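Local coordinates for protein cytochrome P450 268A2 Cyp268A2 (Mycobacterium marinum, PDB 6BLD) that binds a haem and, in a pocket beside it, (3E,5E)-6,10-dimethylundeca-3,5,9-trien-2-one, as a member of the cytochrome P450 family, at residues A[50-55]-A[87-92]; A[309-314]-A[406-411]. All coordinates share one frame; numbering follows the deposited sequence.

Contact 1 and contact 2 are neighbours, with centres 12 Å apart. Contact 1 is the more peripheral. It joins two irregular loops, 50-55 and 87-92, and is only partly buried. Contact 2 is core: it sets the start of strand 310-315 against the loop 406-411, next to the haem and the bound trienone ligand. Contact 1 relies on a glutamate, an asparagine, aliphatic side chains, a proline and waters. Contact 2 relies on two phenylalanines, a methionine and two bonds to backbone carbonyls. The segment 87-92 ties them together. E89 OE1 probably hydrogen-bonds N407 ND2, L87 O does the same with R312 NE, and F88 packs on T310.

Contact 1. Residues A[50-55]-A[87-92]; sequences DALIQD and LFENVP
The carboxylate of E89 meets A51 and L52 through OE2. A51 CA and L52 CG lie on opposite sides of its plane, with L52 CG 3.4 Å from OE2. The backbone N of L52 donates to the anti lone pair of OE2 at 2.8 Å. The bond is bent, at 139°. E89 OE1 accepts a bond from W190. E89 has CG anti to its backbone N (chi1 -173°), and this puts CG against A51 CB at 3.7 Å. The second flat group is the amide of N90. D55 CB lies over one face, 3.8 Å from ND2. ND2 is hydrogen-bonded to D58 OD2. A water bridges I53 O and D55 N.

I53 is turned so that CG2 sits between its backbone N and carbonyl carbon. CG2 reaches N90 O at 3.3 Å, while I53 N makes only a weak bond to that oxygen. The ring of P92 closes the row: its CD lies 3.6 Å from I53 CG2 and also touches L52 CB. L52 and V91 run side by side, with CD1 4.0 Å from CG2.

The contact joins the loop between strands 42-45 and 61-64 to the loop leading into helix 93-97, where P92 is the N-cap residue. L52 and P92 also pack on helix 201-225.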
ATOM      1  N   ASP A  50     -12.883  17.799  -5.173  1.00 24.13           N
ATOM      2  CA  ASP A  50     -12.061  17.909  -6.379  1.00 24.88           C
ATOM      3  C   ASP A  50     -11.568  16.538  -6.835  1.00 23.45           C
ATOM      4  O   ASP A  50     -10.418  16.369  -7.245  1.00 23.25           O
ATOM      5  CB  ASP A  50     -10.888  18.867  -6.157  1.00 26.64           C
ATOM      6  CG  ASP A  50     -11.342  20.273  -5.813  1.00 29.08           C
ATOM      7  OD1 ASP A  50     -12.339  20.738  -6.406  1.00 30.10           O
ATOM      8  OD2 ASP A  50     -10.703  20.913  -4.951  1.00 30.03           O
ATOM      9  N   ALA A  51     -12.454  15.548  -6.757  1.00 23.03           N
ATOM     10  CA  ALA A  51     -12.086  14.178  -7.074  1.00 22.87           C
ATOM     11  C   ALA A  51     -11.837  14.020  -8.574  1.00 23.18           C
ATOM     12  O   ALA A  51     -12.184  14.881  -9.387  1.00 23.77           O
ATOM     13  CB  ALA A  51     -13.176  13.213  -6.610  1.00 22.74           C
ATOM     14  N   LEU A  52     -11.216  12.892  -8.934  1.00 22.95           N
ATOM     15  CA  LEU A  52     -10.985  12.593 -10.345  1.00 23.53           C
ATOM     16  C   LEU A  52     -12.294  12.535 -11.120  1.00 26.12           C
ATOM     17  O   LEU A  52     -12.325  12.866 -12.311  1.00 26.69           O
ATOM     18  CB  LEU A  52     -10.225  11.275 -10.486  1.00 21.53           C
ATOM     19  CG  LEU A  52      -8.783  11.263  -9.977  1.00 20.20           C
ATOM     20  CD1 LEU A  52      -8.253   9.838  -9.893  1.00 19.04           C
ATOM     21  CD2 LEU A  52      -7.893  12.119 -10.866  1.00 20.27           C
ATOM     22  N   ILE A  53     -13.376  12.122 -10.467  1.00 28.29           N
ATOM     23  CA  ILE A  53     -14.712  12.152 -11.048  1.00 31.53           C
ATOM     24  C   ILE A  53     -15.691  12.558  -9.955  1.00 34.65           C
ATOM     25  O   ILE A  53     -15.665  12.003  -8.851  1.00 34.18           O
ATOM     26  CB  ILE A  53     -15.108  10.796 -11.668  1.00 31.07           C
ATOM     27  CG1 ILE A  53     -16.572  10.814 -12.111  1.00 31.49           C
ATOM     28  CG2 ILE A  53     -14.853   9.654 -10.697  1.00 30.00           C
ATOM     29  CD1 ILE A  53     -16.825  11.667 -13.330  1.00 32.29           C
ATOM     30  N   GLN A  54     -16.535  13.541 -10.250  1.00 38.24           N
ATOM     31  CA  GLN A  54     -17.560  13.986  -9.315  1.00 40.04           C
ATOM     32  C   GLN A  54     -18.820  13.158  -9.538  1.00 40.05           C
ATOM     33  O   GLN A  54     -19.359  13.125 -10.650  1.00 40.30           O
ATOM     34  CB  GLN A  54     -17.846  15.477  -9.490  1.00 42.44           C
ATOM     35  CG  GLN A  54     -16.612  16.310  -9.810  1.00 44.42           C
ATOM     36  CD  GLN A  54     -15.728  16.542  -8.598  1.00 45.23           C
ATOM     37  OE1 GLN A  54     -16.208  16.600  -7.465  1.00 45.95           O
ATOM     38  NE2 GLN A  54     -14.428  16.675  -8.831  1.00 45.53           N
ATOM     39  N   ASP A  55     -19.283  12.490  -8.485  1.00 39.90           N
ATOM     40  CA  ASP A  55     -20.408  11.569  -8.588  1.00 40.95           C
ATOM     41  C   ASP A  55     -21.616  12.125  -7.846  1.00 43.19           C
ATOM     42  O   ASP A  55     -21.581  12.229  -6.610  1.00 43.21           O
ATOM     43  CB  ASP A  55     -20.027  10.197  -8.028  1.00 40.45           C
ATOM     44  CG  ASP A  55     -21.137   9.172  -8.178  1.00 41.17           C
ATOM     45  OD1 ASP A  55     -22.081   9.420  -8.955  1.00 42.04           O
ATOM     46  OD2 ASP A  55     -21.063   8.115  -7.517  1.00 41.17           O
ATOM     47  N   LEU A  87     -11.540   2.160  -3.206  1.00 12.85           N
ATOM     48  CA  LEU A  87     -10.751   3.381  -3.120  1.00 12.91           C
ATOM     49  C   LEU A  87     -11.537   4.488  -2.426  1.00 13.48           C
ATOM     50  O   LEU A  87     -12.756   4.602  -2.588  1.00 14.20           O
ATOM     51  CB  LEU A  87     -10.312   3.836  -4.513  1.00 13.04           C
ATOM     52  CG  LEU A  87      -9.232   2.973  -5.173  1.00 13.22           C
ATOM     53  CD1 LEU A  87      -8.604   3.693  -6.358  1.00 13.02           C
ATOM     54  CD2 LEU A  87      -8.165   2.563  -4.167  1.00 13.46           C
ATOM     55  N   PHE A  88     -10.820   5.299  -1.644  1.00 13.69           N
ATOM     56  CA  PHE A  88     -11.431   6.411  -0.919  1.00 14.57           C
ATOM     57  C   PHE A  88     -12.004   7.442  -1.885  1.00 15.22           C
ATOM     58  O   PHE A  88     -13.193   7.781  -1.827  1.00 15.55           O
ATOM     59  CB  PHE A  88     -10.383   7.042   0.006  1.00 14.94           C
ATOM     60  CG  PHE A  88     -10.897   8.180   0.850  1.00 15.83           C
ATOM     61  CD1 PHE A  88     -12.236   8.271   1.198  1.00 16.36           C
ATOM     62  CD2 PHE A  88     -10.025   9.155   1.312  1.00 16.15           C
ATOM     63  CE1 PHE A  88     -12.694   9.318   1.976  1.00 16.74           C
ATOM     64  CE2 PHE A  88     -10.477  10.201   2.093  1.00 16.58           C
ATOM     65  CZ  PHE A  88     -11.814  10.283   2.425  1.00 16.89           C
ATOM     66  N   GLU A  89     -11.167   7.952  -2.781  1.00 15.22           N
ATOM     67  CA  GLU A  89     -11.600   8.935  -3.761  1.00 15.63           C
ATOM     68  C   GLU A  89     -12.363   8.262  -4.897  1.00 15.69           C
ATOM     69  O   GLU A  89     -12.086   7.119  -5.269  1.00 15.09           O
ATOM     70  CB  GLU A  89     -10.391   9.692  -4.314  1.00 15.63           C
ATOM     71  CG  GLU A  89     -10.736  10.863  -5.212  1.00 16.28           C
ATOM     72  CD  GLU A  89      -9.503  11.596  -5.692  1.00 16.95           C
ATOM     73  OE1 GLU A  89      -8.499  11.621  -4.948  1.00 17.02           O
ATOM     74  OE2 GLU A  89      -9.534  12.143  -6.814  1.00 17.52           O
ATOM     75  N   ASN A  90     -13.340   8.987  -5.441  1.00 16.42           N
ATOM     76  CA  ASN A  90     -14.088   8.503  -6.594  1.00 16.76           C
ATOM     77  C   ASN A  90     -13.197   8.522  -7.831  1.00 16.64           C
ATOM     78  O   ASN A  90     -12.668   9.573  -8.209  1.00 16.78           O
ATOM     79  CB  ASN A  90     -15.335   9.358  -6.811  1.00 18.26           C
ATOM     80  CG  ASN A  90     -16.453   9.013  -5.846  1.00 19.48           C
ATOM     81  OD1 ASN A  90     -16.618   7.857  -5.456  1.00 20.05           O
ATOM     82  ND2 ASN A  90     -17.227  10.019  -5.453  1.00 20.01           N
ATOM     83  N   VAL A  91     -13.038   7.362  -8.460  1.00 16.36           N
ATOM     84  CA  VAL A  91     -12.155   7.189  -9.612  1.00 16.28           C
ATOM     85  C   VAL A  91     -12.989   6.679 -10.783  1.00 16.01           C
ATOM     86  O   VAL A  91     -13.884   5.846 -10.576  1.00 15.97           O
ATOM     87  CB  VAL A  91     -11.000   6.230  -9.276  1.00 16.39           C
ATOM     88  CG1 VAL A  91     -10.130   5.958 -10.496  1.00 16.76           C
ATOM     89  CG2 VAL A  91     -10.165   6.787  -8.129  1.00 16.38           C
ATOM     90  N   PRO A  92     -12.759   7.160 -12.008  1.00 16.19           N
ATOM     91  CA  PRO A  92     -13.524   6.660 -13.159  1.00 16.50           C
ATOM     92  C   PRO A  92     -13.480   5.140 -13.264  1.00 15.59           C
ATOM     93  O   PRO A  92     -12.452   4.508 -13.014  1.00 16.00           O
ATOM     94  CB  PRO A  92     -12.834   7.328 -14.353  1.00 16.98           C
ATOM     95  CG  PRO A  92     -12.303   8.603 -13.797  1.00 16.99           C
ATOM     96  CD  PRO A  92     -11.906   8.308 -12.370  1.00 16.62           C
TER
HETATM   97  O   HOH W   1     -17.205  12.354  -6.283  1.00 36.01           O
HETATM   98  O   HOH W   2     -19.296   5.763  -6.128  1.00 41.08           O

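Contact 2. Residues A[309-314]-A[406-411]; sequences MTFRRT and GNFVHA. With HEM (protoporphyrin IX containing Fe), chain B; DXJ ((3E,5E)-6,10-dimethylundeca-3,5,9-trien-2-one), chain C.
F311, F408 and M309 form the tight part of this contact. The edge of F408 points toward the face of F311 in an offset edge-to-face pair. The planes stand at 62° and the centroids 5.3 Å apart. F311 CE1 and F408 CE1 meet at 3.5 Å. T310 O lies at the edge of the F408 ring, and V409 CG2 covers one face toward the rim. Beside the rings, T310 OG1 donates to N407 O at 2.6 Å, in the carbonyl plane. M309 N donates to F408 O at 2.8 Å. T310 N is buried here with no partner in the model. A bend at chi3 (-59°) brings M309 CE to 3.4 Å from G406 O, and M309 CG lies 3.7 Å from H410 CB.

The H410 ring, partly exposed, is the looser side. M309 SD is oblique to it, 5.1 Å from its centroid. H410 ND1 is hydrogen-bonded to A305 O.

Both phenylalanines line the DXJ pocket, and F311 also touches haem CAD. R313 NH2 donates to haem propionate oxygen O2D at 2.8 Å. Such a strand after the helix 290-305, packed against the loop between strands 402-404 and 411-418, near the C terminus, is typical of the cytochrome P450 fold, where both border the pocket above the haem.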
ATOM      1  N   MET A 309      -2.933   4.459   3.428  1.00 14.07           N
ATOM      2  CA  MET A 309      -3.656   5.258   4.407  1.00 14.30           C
ATOM      3  C   MET A 309      -5.147   4.954   4.429  1.00 14.03           C
ATOM      4  O   MET A 309      -5.765   4.980   5.500  1.00 14.10           O
ATOM      5  CB  MET A 309      -3.447   6.748   4.133  1.00 14.27           C
ATOM      6  CG  MET A 309      -2.017   7.219   4.297  1.00 13.93           C
ATOM      7  SD  MET A 309      -1.874   9.004   4.124  1.00 14.39           S
ATOM      8  CE  MET A 309      -2.508   9.243   2.463  1.00 13.36           C
ATOM      9  N   THR A 310      -5.748   4.675   3.273  1.00 13.98           N
ATOM     10  CA  THR A 310      -7.191   4.508   3.197  1.00 14.64           C
ATOM     11  C   THR A 310      -7.560   3.320   2.322  1.00 14.42           C
ATOM     12  O   THR A 310      -6.907   3.046   1.310  1.00 13.81           O
ATOM     13  CB  THR A 310      -7.885   5.761   2.640  1.00 15.14           C
ATOM     14  OG1 THR A 310      -7.365   6.060   1.337  1.00 12.36           O
ATOM     15  CG2 THR A 310      -7.674   6.955   3.560  1.00 12.76           C
ATOM     16  N   PHE A 311      -8.611   2.620   2.737  1.00 13.94           N
ATOM     17  CA  PHE A 311      -9.341   1.676   1.910  1.00 13.88           C
ATOM     18  C   PHE A 311     -10.788   1.727   2.373  1.00 13.85           C
ATOM     19  O   PHE A 311     -11.062   1.946   3.555  1.00 14.15           O
ATOM     20  CB  PHE A 311      -8.786   0.249   2.010  1.00 13.56           C
ATOM     21  CG  PHE A 311      -7.807  -0.105   0.925  1.00 13.29           C
ATOM     22  CD1 PHE A 311      -8.024   0.296  -0.386  1.00 13.64           C
ATOM     23  CD2 PHE A 311      -6.669  -0.839   1.215  1.00 13.13           C
ATOM     24  CE1 PHE A 311      -7.119  -0.032  -1.386  1.00 12.93           C
ATOM     25  CE2 PHE A 311      -5.763  -1.170   0.221  1.00 13.16           C
ATOM     26  CZ  PHE A 311      -5.988  -0.764  -1.080  1.00 12.72           C
ATOM     27  N   ARG A 312     -11.712   1.546   1.440  1.00 13.93           N
ATOM     28  CA  ARG A 312     -13.121   1.711   1.756  1.00 14.46           C
ATOM     29  C   ARG A 312     -13.889   0.428   1.470  1.00 14.23           C
ATOM     30  O   ARG A 312     -13.400  -0.491   0.807  1.00 14.18           O
ATOM     31  CB  ARG A 312     -13.728   2.882   0.972  1.00 15.56           C
ATOM     32  CG  ARG A 312     -14.155   2.521  -0.431  1.00 17.66           C
ATOM     33  CD  ARG A 312     -15.347   3.343  -0.884  1.00 19.14           C
ATOM     34  NE  ARG A 312     -15.365   3.469  -2.337  1.00 19.93           N
ATOM     35  CZ  ARG A 312     -16.192   2.808  -3.137  1.00 20.23           C
ATOM     36  NH1 ARG A 312     -17.088   1.972  -2.631  1.00 20.43           N
ATOM     37  NH2 ARG A 312     -16.126   2.988  -4.448  1.00 20.91           N
ATOM     38  N   ARG A 313     -15.109   0.379   2.000  1.00 14.25           N
ATOM     39  CA  ARG A 313     -16.034  -0.717   1.771  1.00 15.12           C
ATOM     40  C   ARG A 313     -17.421  -0.136   1.536  1.00 15.47           C
ATOM     41  O   ARG A 313     -17.666   1.054   1.763  1.00 13.80           O
ATOM     42  CB  ARG A 313     -16.059  -1.702   2.951  1.00 15.88           C
ATOM     43  CG  ARG A 313     -14.705  -2.297   3.321  1.00 15.99           C
ATOM     44  CD  ARG A 313     -14.314  -3.411   2.366  1.00 16.20           C
ATOM     45  NE  ARG A 313     -13.152  -4.163   2.833  1.00 13.39           N
ATOM     46  CZ  ARG A 313     -11.902  -3.913   2.458  1.00 14.36           C
ATOM     47  NH1 ARG A 313     -11.648  -2.923   1.613  1.00 14.16           N
ATOM     48  NH2 ARG A 313     -10.904  -4.652   2.929  1.00 13.14           N
ATOM     49  N   THR A 314     -18.333  -0.988   1.073  1.00 15.69           N
ATOM     50  CA  THR A 314     -19.735  -0.631   0.893  1.00 15.91           C
ATOM     51  C   THR A 314     -20.589  -1.559   1.745  1.00 16.56           C
ATOM     52  O   THR A 314     -20.449  -2.784   1.666  1.00 16.30           O
ATOM     53  CB  THR A 314     -20.156  -0.725  -0.578  1.00 16.26           C
ATOM     54  OG1 THR A 314     -19.199  -0.044  -1.399  1.00 16.13           O
ATOM     55  CG2 THR A 314     -21.524  -0.093  -0.782  1.00 16.66           C
ATOM     56  N   GLY A 406      -1.886  13.524  -1.221  1.00 17.40           N
ATOM     57  CA  GLY A 406      -2.852  12.536  -1.657  1.00 16.05           C
ATOM     58  C   GLY A 406      -3.559  11.910  -0.480  1.00 14.89           C
ATOM     59  O   GLY A 406      -3.180  12.090   0.677  1.00 15.55           O
ATOM     60  N   ASN A 407      -4.606  11.151  -0.804  1.00 14.01           N
ATOM     61  CA  ASN A 407      -5.475  10.545   0.197  1.00 13.70           C
ATOM     62  C   ASN A 407      -5.425   9.022   0.183  1.00 13.51           C
ATOM     63  O   ASN A 407      -6.258   8.380   0.832  1.00 13.73           O
ATOM     64  CB  ASN A 407      -6.921  11.018  -0.001  1.00 13.65           C
ATOM     65  CG  ASN A 407      -7.434  10.775  -1.415  1.00 14.07           C
ATOM     66  OD1 ASN A 407      -7.335   9.667  -1.946  1.00 13.87           O
ATOM     67  ND2 ASN A 407      -7.995  11.813  -2.027  1.00 13.75           N
ATOM     68  N   PHE A 408      -4.478   8.424  -0.540  1.00 13.37           N
ATOM     69  CA  PHE A 408      -4.399   6.971  -0.650  1.00 13.14           C
ATOM     70  C   PHE A 408      -3.101   6.426  -0.073  1.00 12.91           C
ATOM     71  O   PHE A 408      -3.142   5.587   0.833  1.00 13.03           O
ATOM     72  CB  PHE A 408      -4.562   6.547  -2.118  1.00 12.44           C
ATOM     73  CG  PHE A 408      -4.589   5.054  -2.326  1.00 12.85           C
ATOM     74  CD1 PHE A 408      -5.098   4.208  -1.352  1.00 12.44           C
ATOM     75  CD2 PHE A 408      -4.105   4.498  -3.499  1.00 13.32           C
ATOM     76  CE1 PHE A 408      -5.121   2.838  -1.543  1.00 12.54           C
ATOM     77  CE2 PHE A 408      -4.127   3.127  -3.699  1.00 13.18           C
ATOM     78  CZ  PHE A 408      -4.637   2.296  -2.718  1.00 12.78           C
ATOM     79  N   VAL A 409      -1.949   6.873  -0.567  1.00 13.30           N
ATOM     80  CA  VAL A 409      -0.656   6.327  -0.175  1.00 14.27           C
ATOM     81  C   VAL A 409       0.148   7.412   0.530  1.00 15.56           C
ATOM     82  O   VAL A 409       0.230   8.546   0.045  1.00 16.64           O
ATOM     83  CB  VAL A 409       0.115   5.772  -1.388  1.00 14.63           C
ATOM     84  CG1 VAL A 409       1.554   5.445  -1.009  1.00 14.62           C
ATOM     85  CG2 VAL A 409      -0.583   4.534  -1.937  1.00 14.34           C
ATOM     86  N   HIS A 410       0.726   7.061   1.680  1.00 15.77           N
ATOM     87  CA  HIS A 410       1.650   7.922   2.418  1.00 16.64           C
ATOM     88  C   HIS A 410       3.023   7.766   1.776  1.00 17.27           C
ATOM     89  O   HIS A 410       3.784   6.851   2.095  1.00 17.31           O
ATOM     90  CB  HIS A 410       1.668   7.542   3.894  1.00 17.02           C
ATOM     91  CG  HIS A 410       2.448   8.483   4.760  1.00 18.12           C
ATOM     92  ND1 HIS A 410       3.118   8.067   5.891  1.00 18.52           N
ATOM     93  CD2 HIS A 410       2.657   9.817   4.669  1.00 18.60           C
ATOM     94  CE1 HIS A 410       3.709   9.104   6.457  1.00 18.96           C
ATOM     95  NE2 HIS A 410       3.445  10.178   5.734  1.00 19.13           N
ATOM     96  N   ALA A 411       3.348   8.668   0.855  1.00 17.93           N
ATOM     97  CA  ALA A 411       4.490   8.489  -0.026  1.00 18.44           C
ATOM     98  C   ALA A 411       5.506   9.609   0.142  1.00 19.12           C
ATOM     99  O   ALA A 411       5.163  10.746   0.481  1.00 19.12           O
ATOM    100  CB  ALA A 411       4.047   8.419  -1.493  1.00 18.24           C
TER
HETATM  101  CHA HEM B 501      -3.669  -6.126  -0.094  1.00 15.32           C
HETATM  102  CHB HEM B 501       0.113  -7.485  -2.817  1.00 17.85           C
HETATM  103  CHC HEM B 501       3.131  -5.220   0.242  1.00 18.15           C
HETATM  104  CHD HEM B 501      -0.728  -3.185   2.394  1.00 16.18           C
HETATM  105  C1A HEM B 501      -2.914  -6.702  -1.094  1.00 15.96           C
HETATM  106  C2A HEM B 501      -3.413  -7.492  -2.202  1.00 15.91           C
HETATM  107  C3A HEM B 501      -2.373  -7.868  -2.949  1.00 16.82           C
HETATM  108  C4A HEM B 501      -1.170  -7.326  -2.348  1.00 17.04           C
HETATM  109  CMA HEM B 501      -2.438  -8.727  -4.230  1.00 16.78           C
HETATM  110  CAA HEM B 501      -4.892  -7.847  -2.462  1.00 15.36           C
HETATM  111  CBA HEM B 501      -5.260  -9.053  -1.602  1.00 14.90           C
HETATM  112  CGA HEM B 501      -6.741  -9.316  -1.684  1.00 14.65           C
HETATM  113  O1A HEM B 501      -7.169 -10.448  -1.337  1.00 14.60           O
HETATM  114  O2A HEM B 501      -7.494  -8.399  -2.104  1.00 14.41           O
HETATM  115  C1B HEM B 501       1.263  -7.050  -2.195  1.00 18.06           C
HETATM  116  C2B HEM B 501       2.612  -7.403  -2.575  1.00 18.76           C
HETATM  117  C3B HEM B 501       3.459  -6.795  -1.745  1.00 19.08           C
HETATM  118  C4B HEM B 501       2.675  -6.014  -0.794  1.00 18.16           C
HETATM  119  CMB HEM B 501       3.017  -8.334  -3.739  1.00 18.98           C
HETATM  120  CAB HEM B 501       4.993  -6.952  -1.863  1.00 20.16           C
HETATM  121  CBB HEM B 501       5.845  -6.444  -0.973  1.00 20.97           C
HETATM  122  C1C HEM B 501       2.347  -4.472   1.101  1.00 17.57           C
HETATM  123  C2C HEM B 501       2.819  -3.650   2.201  1.00 17.80           C
HETATM  124  C3C HEM B 501       1.744  -3.085   2.784  1.00 17.49           C
HETATM  125  C4C HEM B 501       0.566  -3.543   2.084  1.00 16.79           C
HETATM  126  CMC HEM B 501       4.314  -3.483   2.565  1.00 17.95           C
HETATM  127  CAC HEM B 501       1.648  -2.132   3.999  1.00 17.88           C
HETATM  128  CBC HEM B 501       2.669  -1.871   4.821  1.00 19.27           C
HETATM  129  C1D HEM B 501      -1.866  -3.808   1.931  1.00 15.61           C
HETATM  130  C2D HEM B 501      -3.223  -3.542   2.358  1.00 14.45           C
HETATM  131  C3D HEM B 501      -4.039  -4.350   1.672  1.00 14.23           C
HETATM  132  C4D HEM B 501      -3.225  -5.162   0.785  1.00 15.10           C
HETATM  133  CMD HEM B 501      -3.636  -2.499   3.419  1.00 13.82           C
HETATM  134  CAD HEM B 501      -5.578  -4.419   1.802  1.00 13.19           C
HETATM  135  CBD HEM B 501      -5.938  -5.224   3.048  1.00 13.27           C
HETATM  136  CGD HEM B 501      -7.432  -5.270   3.245  1.00 14.07           C
HETATM  137  O1D HEM B 501      -7.882  -5.855   4.265  1.00 15.33           O
HETATM  138  O2D HEM B 501      -8.174  -4.722   2.391  1.00 12.84           O
HETATM  139  NA  HEM B 501      -1.539  -6.621  -1.216  1.00 17.15           N
HETATM  140  NB  HEM B 501       1.339  -6.202  -1.106  1.00 18.41           N
HETATM  141  NC  HEM B 501       0.968  -4.382   1.064  1.00 17.67           N
HETATM  142  ND  HEM B 501      -1.905  -4.801   0.974  1.00 16.35           N
HETATM  143 FE   HEM B 501      -0.275  -5.676   0.091  1.00 17.15          FE
HETATM  144  C10 DXJ C 502      -4.793   1.681  -8.649  1.00 13.73           C
HETATM  145  C13 DXJ C 502      -5.578   4.949 -10.485  1.00 14.75           C
HETATM  146  C01 DXJ C 502      -2.648  -2.433  -1.448  1.00 13.92           C
HETATM  147  C02 DXJ C 502      -2.565  -1.554  -2.693  1.00 13.73           C
HETATM  148  C03 DXJ C 502      -3.252  -1.881  -3.769  1.00 13.46           C
HETATM  149  C04 DXJ C 502      -1.690  -0.301  -2.684  1.00 14.43           C
HETATM  150  C05 DXJ C 502      -3.188  -1.019  -5.028  1.00 13.21           C
HETATM  151  C06 DXJ C 502      -4.574  -0.720  -5.596  1.00 13.17           C
HETATM  152  C07 DXJ C 502      -4.530  -0.157  -7.016  1.00 13.74           C
HETATM  153  C08 DXJ C 502      -4.831   1.108  -7.233  1.00 13.44           C
HETATM  154  C09 DXJ C 502      -4.147  -1.065  -8.181  1.00 13.91           C
HETATM  155  C11 DXJ C 502      -5.329   2.862  -8.884  1.00 13.75           C
HETATM  156  C12 DXJ C 502      -5.308   3.459 -10.289  1.00 14.62           C
HETATM  157  O14 DXJ C 502      -5.084   2.767 -11.225  1.00 15.04           O